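Long-range contacts in glutathione S-transferase (Pseudomonas fluorescens, PDB 3M3M), which binds glutathione and probably acts as a glutathione transferase, joining the thiol of glutathione to electrophilic substrates: residues A[21-27]-A[76-82]; A[92-96]-A[151-155]; A[111-116]-A[170-176]. All coordinates share one frame; numbering follows the deposited sequence.

In the fold
The three contacts follow the two-part build of a glutathione S-transferase. Interaction 1 comes first along the chain and lies in the thioredoxin-like N-terminal part, between the ends of helices 13-24 and 69-77. Interactions 2 and 3 share the long helix 87-117 and lie about 25 Å apart, centre to centre, with alternating segments: 92-96, 111-116, 151-155, 170-176. The one helix is thus gripped twice, by the loops leading into and out of helix 159-168. Interaction 1 is about 16 Å from interaction 2 and about 28 Å from interaction 3 between centres, on the other side of the chain's centre from the latter. Of the three, interaction 3 comes nearest to the bound glutathione.

Interaction 1 (A[21-27]-A[76-82]); sequences MLNLLGL and LADGSQF
The C-terminal end of helix 13-24 meets the last turn of helix 69-77 and the loop after it, M21 and L76 coming nearest with their CA atoms 7.3 Å apart; beyond them G26 closes the first helix in a Schellman motif, and a type II turn from A77 to S80 turns the segment back toward F82. M21, a selenomethionine, reaches both parts of the partner segment. Its CG stands anti to the backbone N (chi1 -180°) and presses on CB of L76 at 3.6 Å, after which two bends carry SE past A77 and lay CE over one face of the F82 ring, 3.9 Å from the ring centroid, a CH-pi contact, with SE standing oblique to the ring in a Met-aromatic contact. The opposite face of that ring carries CG of Q81, near the rim. L25 approaches from the edge, its CD2 3.8 Å from CE2 of F82, while its other methyl, CD1, packs on the backbone O of L76. CD1 of L76 lies 3.9 Å from CD2 of L22, and CD2 of L76 lies 4.0 Å from CD1 of L27. S80 braces the loop through OG, which donates to A77 O at 2.7 Å and accepts from F82 N at 3.0 Å in an ST turn. I159 and I162 of helix 159-168 touch M21, and Y4 of strand 4-8 touches L22, L27 and L76. No hydrogen bond crosses between the segments, so the two helix ends are joined by apolar packing, while the loop that presents F82 is shaped by its own polar bonds.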
loop_
_atom_site.group_PDB
_atom_site.type_symbol
_atom_site.label_atom_id
_atom_site.label_comp_id
_atom_site.label_asym_id
_atom_site.label_seq_id
_atom_site.Cartn_x
_atom_site.Cartn_y
_atom_site.Cartn_z
HETATM N N MSE A 21 -5.325 7.378 2.426
HETATM C CA MSE A 21 -6.473 7.248 3.378
HETATM C C MSE A 21 -6.792 8.538 4.170
HETATM O O MSE A 21 -7.971 8.924 4.247
HETATM C CB MSE A 21 -6.144 6.135 4.344
HETATM C CG MSE A 21 -7.204 5.827 5.414
HETATM SE SE MSE A 21 -8.649 4.696 4.617
HETATM C CE MSE A 21 -9.783 6.029 3.694
ATOM N N LEU A 22 -5.753 9.206 4.669
ATOM C CA LEU A 22 -5.972 10.453 5.387
ATOM C C LEU A 22 -6.670 11.502 4.498
ATOM O O LEU A 22 -7.633 12.201 4.968
ATOM C CB LEU A 22 -4.645 10.976 5.994
ATOM C CG LEU A 22 -4.105 10.085 7.151
ATOM C CD1 LEU A 22 -2.626 10.460 7.299
ATOM C CD2 LEU A 22 -4.917 10.384 8.425
ATOM N N ASN A 23 -6.193 11.645 3.266
ATOM C CA ASN A 23 -6.832 12.628 2.335
ATOM C C ASN A 23 -8.248 12.224 1.924
ATOM O O ASN A 23 -9.141 13.058 1.864
ATOM C CB ASN A 23 -5.924 12.904 1.103
ATOM C CG ASN A 23 -4.750 13.762 1.499
ATOM O OD1 ASN A 23 -4.869 15.016 1.463
ATOM N ND2 ASN A 23 -3.674 13.167 1.978
ATOM N N LEU A 24 -8.485 10.936 1.687
ATOM C CA LEU A 24 -9.828 10.507 1.253
ATOM C C LEU A 24 -10.828 10.842 2.400
ATOM O O LEU A 24 -11.950 11.225 2.100
ATOM C CB LEU A 24 -9.884 8.979 1.049
ATOM C CG LEU A 24 -9.253 8.597 -0.262
ATOM C CD1 LEU A 24 -9.049 6.996 -0.218
ATOM C CD2 LEU A 24 -10.140 9.024 -1.531
ATOM N N LEU A 25 -10.380 10.762 3.651
ATOM C CA LEU A 25 -11.246 11.032 4.790
ATOM C C LEU A 25 -11.192 12.471 5.347
ATOM O O LEU A 25 -11.889 12.766 6.364
ATOM C CB LEU A 25 -10.954 10.054 5.964
ATOM C CG LEU A 25 -11.542 8.681 5.601
ATOM C CD1 LEU A 25 -10.853 7.597 6.475
ATOM C CD2 LEU A 25 -13.083 8.590 5.657
ATOM N N GLY A 26 -10.408 13.349 4.684
ATOM C CA GLY A 26 -10.356 14.724 5.103
ATOM C C GLY A 26 -9.715 14.900 6.456
ATOM O O GLY A 26 -10.107 15.828 7.221
ATOM N N LEU A 27 -8.817 13.973 6.866
ATOM C CA LEU A 27 -8.277 14.047 8.233
ATOM C C LEU A 27 -6.938 14.819 8.287
ATOM O O LEU A 27 -6.081 14.642 7.422
ATOM C CB LEU A 27 -8.066 12.666 8.826
ATOM C CG LEU A 27 -9.241 11.706 8.831
ATOM C CD1 LEU A 27 -8.786 10.293 9.222
ATOM C CD2 LEU A 27 -10.268 12.239 9.831
ATOM N N LEU A 76 -8.097 3.862 10.667
ATOM C CA LEU A 76 -8.638 5.134 10.076
ATOM C C LEU A 76 -9.998 4.948 9.455
ATOM O O LEU A 76 -10.883 5.863 9.494
ATOM C CB LEU A 76 -7.655 5.708 9.017
ATOM C CG LEU A 76 -6.335 6.138 9.629
ATOM C CD1 LEU A 76 -5.260 6.531 8.564
ATOM C CD2 LEU A 76 -6.533 7.285 10.662
ATOM N N ALA A 77 -10.230 3.794 8.873
ATOM C CA ALA A 77 -11.446 3.542 8.028
ATOM C C ALA A 77 -12.655 3.063 8.856
ATOM O O ALA A 77 -13.780 2.923 8.337
ATOM C CB ALA A 77 -11.168 2.485 6.927
ATOM N N ASP A 78 -12.390 2.635 10.095
ATOM C CA ASP A 78 -13.464 1.851 10.757
ATOM C C ASP A 78 -14.647 2.842 10.958
ATOM O O ASP A 78 -14.451 4.014 11.342
ATOM C CB ASP A 78 -12.981 1.328 12.079
ATOM C CG ASP A 78 -14.107 0.750 12.908
ATOM O OD1 ASP A 78 -14.391 1.385 13.987
ATOM O OD2 ASP A 78 -14.764 -0.196 12.364
ATOM N N GLY A 79 -15.843 2.345 10.636
ATOM C CA GLY A 79 -17.051 3.210 10.666
ATOM C C GLY A 79 -17.266 4.058 9.439
ATOM O O GLY A 79 -18.194 4.884 9.459
ATOM N N SER A 80 -16.411 3.943 8.392
ATOM C CA SER A 80 -16.578 4.701 7.162
ATOM C C SER A 80 -17.044 3.796 6.042
ATOM O O SER A 80 -17.084 2.532 6.183
ATOM C CB SER A 80 -15.275 5.415 6.706
ATOM O OG SER A 80 -14.365 4.416 6.209
ATOM N N GLN A 81 -17.315 4.390 4.873
ATOM C CA GLN A 81 -17.715 3.616 3.729
ATOM C C GLN A 81 -16.504 2.805 3.187
ATOM O O GLN A 81 -16.684 2.037 2.205
ATOM C CB GLN A 81 -18.133 4.527 2.585
ATOM C CG GLN A 81 -17.034 5.500 2.106
ATOM C CD GLN A 81 -17.028 6.854 2.882
ATOM O OE1 GLN A 81 -17.394 6.948 4.089
ATOM N NE2 GLN A 81 -16.610 7.901 2.167
ATOM N N PHE A 82 -15.317 3.032 3.744
ATOM C CA PHE A 82 -14.124 2.227 3.209
ATOM C C PHE A 82 -13.875 0.908 3.903
ATOM O O PHE A 82 -12.906 0.191 3.522
ATOM C CB PHE A 82 -12.863 3.102 3.278
ATOM C CG PHE A 82 -13.028 4.354 2.497
ATOM C CD1 PHE A 82 -12.847 4.310 1.130
ATOM C CD2 PHE A 82 -13.269 5.586 3.138
ATOM C CE1 PHE A 82 -12.929 5.486 0.358
ATOM C CE2 PHE A 82 -13.379 6.790 2.369
ATOM C CZ PHE A 82 -13.230 6.717 0.991
#

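Interaction 2 (A[92-96]-A[151-155]); sequences QVLQW and YLVGE
W96 turns a face of its indole to L152, whose CB sits almost squarely above the five-membered ring, 3.9 Å from its centroid and 6° off the normal, a CH-pi contact. The leucine's CD2 lies over the same face, and NE2 of Q95 lies over the opposite one. V153 comes obliquely to the indole, its CG2 3.7 Å from CD1 of W96. That methyl, anti to its own carbonyl carbon (chi1 -179° for CG1), also meets CG2 of V93 at 3.7 Å, the two valines crossing at about a right angle. CB of Q92 touches both methyls of V153. In the plane of the indole, a water accepts from NE1 of W96 at 2.9 Å and donates to L152 O at 2.6 Å. With a leucine in place of W96 the indole N-H is gone, and the water would probably lose its hold on the helix while a gap opened over CB of L152. V141 and Q145 of helix 125-146 touch W96, and D161 of helix 159-168 binds the backbone N of L152. The loop before helix 159-168 is therefore fixed to helix 87-117 by apolar packing and one water bridge from indole N-H to main-chain carbonyl.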
loop_
_atom_site.group_PDB
_atom_site.type_symbol
_atom_site.label_atom_id
_atom_site.label_comp_id
_atom_site.label_asym_id
_atom_site.label_seq_id
_atom_site.Cartn_x
_atom_site.Cartn_y
_atom_site.Cartn_z
ATOM N N GLN A 92 -13.701 -10.290 3.743
ATOM C CA GLN A 92 -13.117 -10.246 2.406
ATOM C C GLN A 92 -12.139 -9.098 2.221
ATOM O O GLN A 92 -11.165 -9.246 1.486
ATOM C CB GLN A 92 -14.181 -10.204 1.297
ATOM C CG GLN A 92 -14.876 -11.657 1.333
ATOM C CD GLN A 92 -16.050 -11.843 0.429
ATOM O OE1 GLN A 92 -16.986 -11.040 0.418
ATOM N NE2 GLN A 92 -16.063 -13.006 -0.287
ATOM N N VAL A 93 -12.462 -7.939 2.795
ATOM C CA VAL A 93 -11.487 -6.828 2.783
ATOM C C VAL A 93 -10.155 -7.292 3.447
ATOM O O VAL A 93 -9.070 -7.084 2.881
ATOM C CB VAL A 93 -12.090 -5.585 3.483
ATOM C CG1 VAL A 93 -10.962 -4.569 3.899
ATOM C CG2 VAL A 93 -13.181 -5.008 2.561
ATOM N N LEU A 94 -10.247 -7.971 4.600
ATOM C CA LEU A 94 -8.994 -8.414 5.316
ATOM C C LEU A 94 -8.326 -9.472 4.483
ATOM O O LEU A 94 -7.132 -9.461 4.410
ATOM C CB LEU A 94 -9.307 -8.997 6.734
ATOM C CG LEU A 94 -9.830 -7.861 7.657
ATOM C CD1 LEU A 94 -10.291 -8.489 8.991
ATOM C CD2 LEU A 94 -8.691 -6.847 7.975
ATOM N N GLN A 95 -9.084 -10.301 3.768
ATOM C CA GLN A 95 -8.462 -11.333 2.918
ATOM C C GLN A 95 -7.550 -10.645 1.903
ATOM O O GLN A 95 -6.436 -11.064 1.730
ATOM C CB GLN A 95 -9.616 -12.092 2.210
ATOM C CG GLN A 95 -9.178 -13.008 1.132
ATOM C CD GLN A 95 -10.411 -13.456 0.361
ATOM O OE1 GLN A 95 -11.148 -14.362 0.780
ATOM N NE2 GLN A 95 -10.664 -12.774 -0.785
ATOM N N TRP A 96 -8.068 -9.651 1.167
ATOM C CA TRP A 96 -7.245 -8.999 0.186
ATOM C C TRP A 96 -6.021 -8.283 0.848
ATOM O O TRP A 96 -4.976 -8.212 0.228
ATOM C CB TRP A 96 -8.105 -7.991 -0.647
ATOM C CG TRP A 96 -8.956 -8.718 -1.598
ATOM C CD1 TRP A 96 -10.304 -8.934 -1.444
ATOM C CD2 TRP A 96 -8.534 -9.489 -2.718
ATOM N NE1 TRP A 96 -10.785 -9.771 -2.437
ATOM C CE2 TRP A 96 -9.725 -10.091 -3.269
ATOM C CE3 TRP A 96 -7.286 -9.669 -3.379
ATOM C CZ2 TRP A 96 -9.693 -10.917 -4.393
ATOM C CZ3 TRP A 96 -7.271 -10.523 -4.520
ATOM C CH2 TRP A 96 -8.485 -11.104 -5.012
ATOM N N TYR A 151 -14.524 -3.415 -7.889
ATOM C CA TYR A 151 -13.502 -3.230 -6.801
ATOM C C TYR A 151 -13.239 -4.632 -6.274
ATOM O O TYR A 151 -13.882 -5.618 -6.731
ATOM C CB TYR A 151 -14.026 -2.339 -5.674
ATOM C CG TYR A 151 -14.165 -0.910 -6.156
ATOM C CD1 TYR A 151 -13.041 -0.079 -6.314
ATOM C CD2 TYR A 151 -15.405 -0.402 -6.469
ATOM C CE1 TYR A 151 -13.191 1.263 -6.781
ATOM C CE2 TYR A 151 -15.550 0.918 -6.967
ATOM C CZ TYR A 151 -14.444 1.733 -7.082
ATOM O OH TYR A 151 -14.632 3.064 -7.490
ATOM N N LEU A 152 -12.239 -4.762 -5.400
ATOM C CA LEU A 152 -11.894 -6.151 -5.000
ATOM C C LEU A 152 -12.994 -6.788 -4.210
ATOM O O LEU A 152 -13.154 -8.036 -4.298
ATOM C CB LEU A 152 -10.537 -6.159 -4.194
ATOM C CG LEU A 152 -9.407 -5.831 -5.176
ATOM C CD1 LEU A 152 -8.195 -5.488 -4.294
ATOM C CD2 LEU A 152 -9.070 -6.994 -6.107
ATOM N N VAL A 153 -13.742 -5.976 -3.431
ATOM C CA VAL A 153 -14.826 -6.495 -2.624
ATOM C C VAL A 153 -16.118 -5.852 -3.156
ATOM O O VAL A 153 -16.468 -4.725 -2.762
ATOM C CB VAL A 153 -14.640 -6.263 -1.107
ATOM C CG1 VAL A 153 -15.817 -6.848 -0.271
ATOM C CG2 VAL A 153 -13.256 -6.923 -0.563
ATOM N N GLY A 154 -16.739 -6.543 -4.131
ATOM C CA GLY A 154 -17.997 -6.057 -4.688
ATOM C C GLY A 154 -17.958 -4.694 -5.334
ATOM O O GLY A 154 -17.075 -4.403 -6.156
ATOM N N GLU A 155 -18.991 -3.905 -5.042
ATOM C CA GLU A 155 -19.198 -2.632 -5.718
ATOM C C GLU A 155 -18.706 -1.471 -4.960
ATOM O O GLU A 155 -19.090 -0.321 -5.332
ATOM C CB GLU A 155 -20.762 -2.420 -5.907
ATOM C CG GLU A 155 -21.395 -3.417 -6.834
ATOM C CD GLU A 155 -21.201 -3.012 -8.312
ATOM O OE1 GLU A 155 -21.110 -1.778 -8.616
ATOM O OE2 GLU A 155 -21.190 -3.913 -9.190
HETATM O O HOH W 1 -13.675 -10.169 -2.831
#

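Interaction 3 (A[111-116]-A[170-176])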
loop_
_atom_site.group_PDB
_atom_site.type_symbol
_atom_site.label_atom_id
_atom_site.label_comp_id
_atom_site.label_asym_id
_atom_site.label_seq_id
_atom_site.Cartn_x
_atom_site.Cartn_y
_atom_site.Cartn_z
ATOM N N ALA A 111 10.686 -5.783 -6.386
ATOM C CA ALA A 111 11.174 -5.603 -7.803
ATOM C C ALA A 111 11.362 -4.113 -8.080
ATOM O O ALA A 111 12.329 -3.676 -8.753
ATOM C CB ALA A 111 10.149 -6.189 -8.784
ATOM N N ARG A 112 10.380 -3.322 -7.645
ATOM C CA ARG A 112 10.477 -1.840 -7.860
ATOM C C ARG A 112 11.706 -1.315 -7.104
ATOM O O ARG A 112 12.420 -0.446 -7.601
ATOM C CB ARG A 112 9.182 -1.196 -7.328
ATOM C CG ARG A 112 9.347 0.363 -7.112
ATOM C CD ARG A 112 7.910 0.961 -6.968
ATOM N NE ARG A 112 7.947 2.438 -6.726
ATOM C CZ ARG A 112 8.062 3.025 -5.536
ATOM N NH1 ARG A 112 8.232 2.280 -4.430
ATOM N NH2 ARG A 112 7.898 4.353 -5.398
ATOM N N PHE A 113 11.965 -1.799 -5.891
ATOM C CA PHE A 113 13.185 -1.330 -5.168
ATOM C C PHE A 113 14.445 -1.665 -5.957
ATOM O O PHE A 113 15.274 -0.785 -6.209
ATOM C CB PHE A 113 13.289 -1.924 -3.774
ATOM C CG PHE A 113 14.496 -1.454 -3.045
ATOM C CD1 PHE A 113 14.540 -0.186 -2.510
ATOM C CD2 PHE A 113 15.616 -2.317 -2.909
ATOM C CE1 PHE A 113 15.677 0.234 -1.816
ATOM C CE2 PHE A 113 16.762 -1.855 -2.255
ATOM C CZ PHE A 113 16.784 -0.595 -1.736
ATOM N N ILE A 114 14.540 -2.909 -6.407
ATOM C CA ILE A 114 15.699 -3.345 -7.198
ATOM C C ILE A 114 15.885 -2.498 -8.440
ATOM O O ILE A 114 17.015 -2.042 -8.731
ATOM C CB ILE A 114 15.585 -4.865 -7.546
ATOM C CG1 ILE A 114 15.839 -5.694 -6.258
ATOM C CG2 ILE A 114 16.606 -5.279 -8.653
ATOM C CD1 ILE A 114 15.396 -7.252 -6.488
ATOM N N GLN A 115 14.818 -2.297 -9.208
ATOM C CA GLN A 115 14.932 -1.580 -10.475
ATOM C C GLN A 115 15.013 -0.052 -10.239
ATOM O O GLN A 115 15.876 0.610 -10.761
ATOM C CB GLN A 115 13.742 -1.882 -11.353
ATOM C CG GLN A 115 13.777 -1.187 -12.730
ATOM C CD GLN A 115 12.670 -1.672 -13.644
ATOM O OE1 GLN A 115 12.161 -2.807 -13.490
ATOM N NE2 GLN A 115 12.280 -0.817 -14.613
ATOM N N LEU A 116 14.057 0.525 -9.541
ATOM C CA LEU A 116 14.029 1.981 -9.444
ATOM C C LEU A 116 15.136 2.503 -8.466
ATOM O O LEU A 116 15.723 3.612 -8.730
ATOM C CB LEU A 116 12.652 2.372 -8.871
ATOM C CG LEU A 116 12.489 3.900 -8.747
ATOM C CD1 LEU A 116 12.411 4.639 -10.067
ATOM C CD2 LEU A 116 11.142 4.098 -7.996
ATOM N N VAL A 170 2.368 1.611 -9.347
ATOM C CA VAL A 170 3.760 1.868 -9.740
ATOM C C VAL A 170 4.487 0.542 -10.105
ATOM O O VAL A 170 5.717 0.450 -10.133
ATOM C CB VAL A 170 4.543 2.687 -8.660
ATOM C CG1 VAL A 170 4.012 4.161 -8.693
ATOM C CG2 VAL A 170 4.377 2.102 -7.263
ATOM N N ALA A 171 3.692 -0.501 -10.464
ATOM C CA ALA A 171 4.307 -1.805 -10.746
ATOM C C ALA A 171 5.193 -1.705 -11.988
ATOM O O ALA A 171 6.190 -2.423 -12.065
ATOM C CB ALA A 171 3.276 -2.883 -10.908
ATOM N N ASP A 172 4.900 -0.725 -12.848
ATOM C CA ASP A 172 5.785 -0.522 -13.985
ATOM C C ASP A 172 7.178 -0.112 -13.585
ATOM O O ASP A 172 8.164 -0.417 -14.296
ATOM C CB ASP A 172 5.167 0.481 -14.930
ATOM C CG ASP A 172 5.114 1.856 -14.293
ATOM O OD1 ASP A 172 4.555 1.970 -13.158
ATOM O OD2 ASP A 172 5.684 2.809 -14.873
ATOM N N GLU A 173 7.329 0.535 -12.423
ATOM C CA GLU A 173 8.691 0.933 -11.950
ATOM C C GLU A 173 9.533 -0.253 -11.491
ATOM O O GLU A 173 10.702 -0.086 -11.208
ATOM C CB GLU A 173 8.642 1.951 -10.801
ATOM C CG GLU A 173 7.829 3.176 -11.279
ATOM C CD GLU A 173 7.614 4.288 -10.291
ATOM O OE1 GLU A 173 7.874 4.117 -9.092
ATOM O OE2 GLU A 173 7.086 5.368 -10.743
ATOM N N GLY A 174 8.880 -1.408 -11.312
ATOM C CA GLY A 174 9.575 -2.686 -11.017
ATOM C C GLY A 174 9.529 -3.634 -12.251
ATOM O O GLY A 174 9.880 -4.832 -12.125
ATOM N N GLY A 175 9.159 -3.079 -13.425
ATOM C CA GLY A 175 9.227 -3.839 -14.681
ATOM C C GLY A 175 8.048 -4.722 -15.013
ATOM O O GLY A 175 8.082 -5.472 -15.997
ATOM N N PHE A 176 6.985 -4.660 -14.232
ATOM C CA PHE A 176 5.718 -5.291 -14.627
ATOM C C PHE A 176 4.950 -4.547 -15.700
ATOM O O PHE A 176 4.752 -3.321 -15.641
ATOM C CB PHE A 176 4.778 -5.516 -13.382
ATOM C CG PHE A 176 5.442 -6.330 -12.309
ATOM C CD1 PHE A 176 5.298 -7.762 -12.302
ATOM C CD2 PHE A 176 6.201 -5.710 -11.280
ATOM C CE1 PHE A 176 5.951 -8.548 -11.265
ATOM C CE2 PHE A 176 6.867 -6.528 -10.279
ATOM C CZ PHE A 176 6.741 -7.926 -10.291
HETATM O O HOH W 2 7.936 6.308 -7.574
#
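R112 and E173 form a salt bridge in which NE of R112 donates to OE1 of E173 at 2.9 Å with a nearly straight N-H...O angle of 176°. The side chains run alongside each other in the same direction, guanidinium and carboxylate planes only 15° apart, and OE1 lies in the guanidinium plane. A water in that plane accepts from NH2 of R112 and donates to OE1, which thus accepts two bonds. NH2 also donates to R11 O, a further hold on the guanidinium. Over one of its faces sits CG2 of V170, 3.6 Å from NE of R112. The arginine's CG is anti to the backbone N (chi1 163°), and from there the chain runs extended to NE beside the glutamate. CD2 of L116 flanks OE1 of E173. Deeper in, the backbones pack directly, CA of R112 standing 3.4 Å from CA of G174; a side chain on that glycine would run into N of R112. CB of A111 rests 3.6 Å from CE2 of F176, and H132 of helix 125-146 bonds G174 O. The side chain of R112 is about 7 Å from the bound glutathione and about 4 Å from that of Y167, which binds it. The arrangement belongs to the all-helical C-terminal domain of glutathione S-transferases, the loop after helix 159-168 closing on helix 87-117 beside the glutathione pocket.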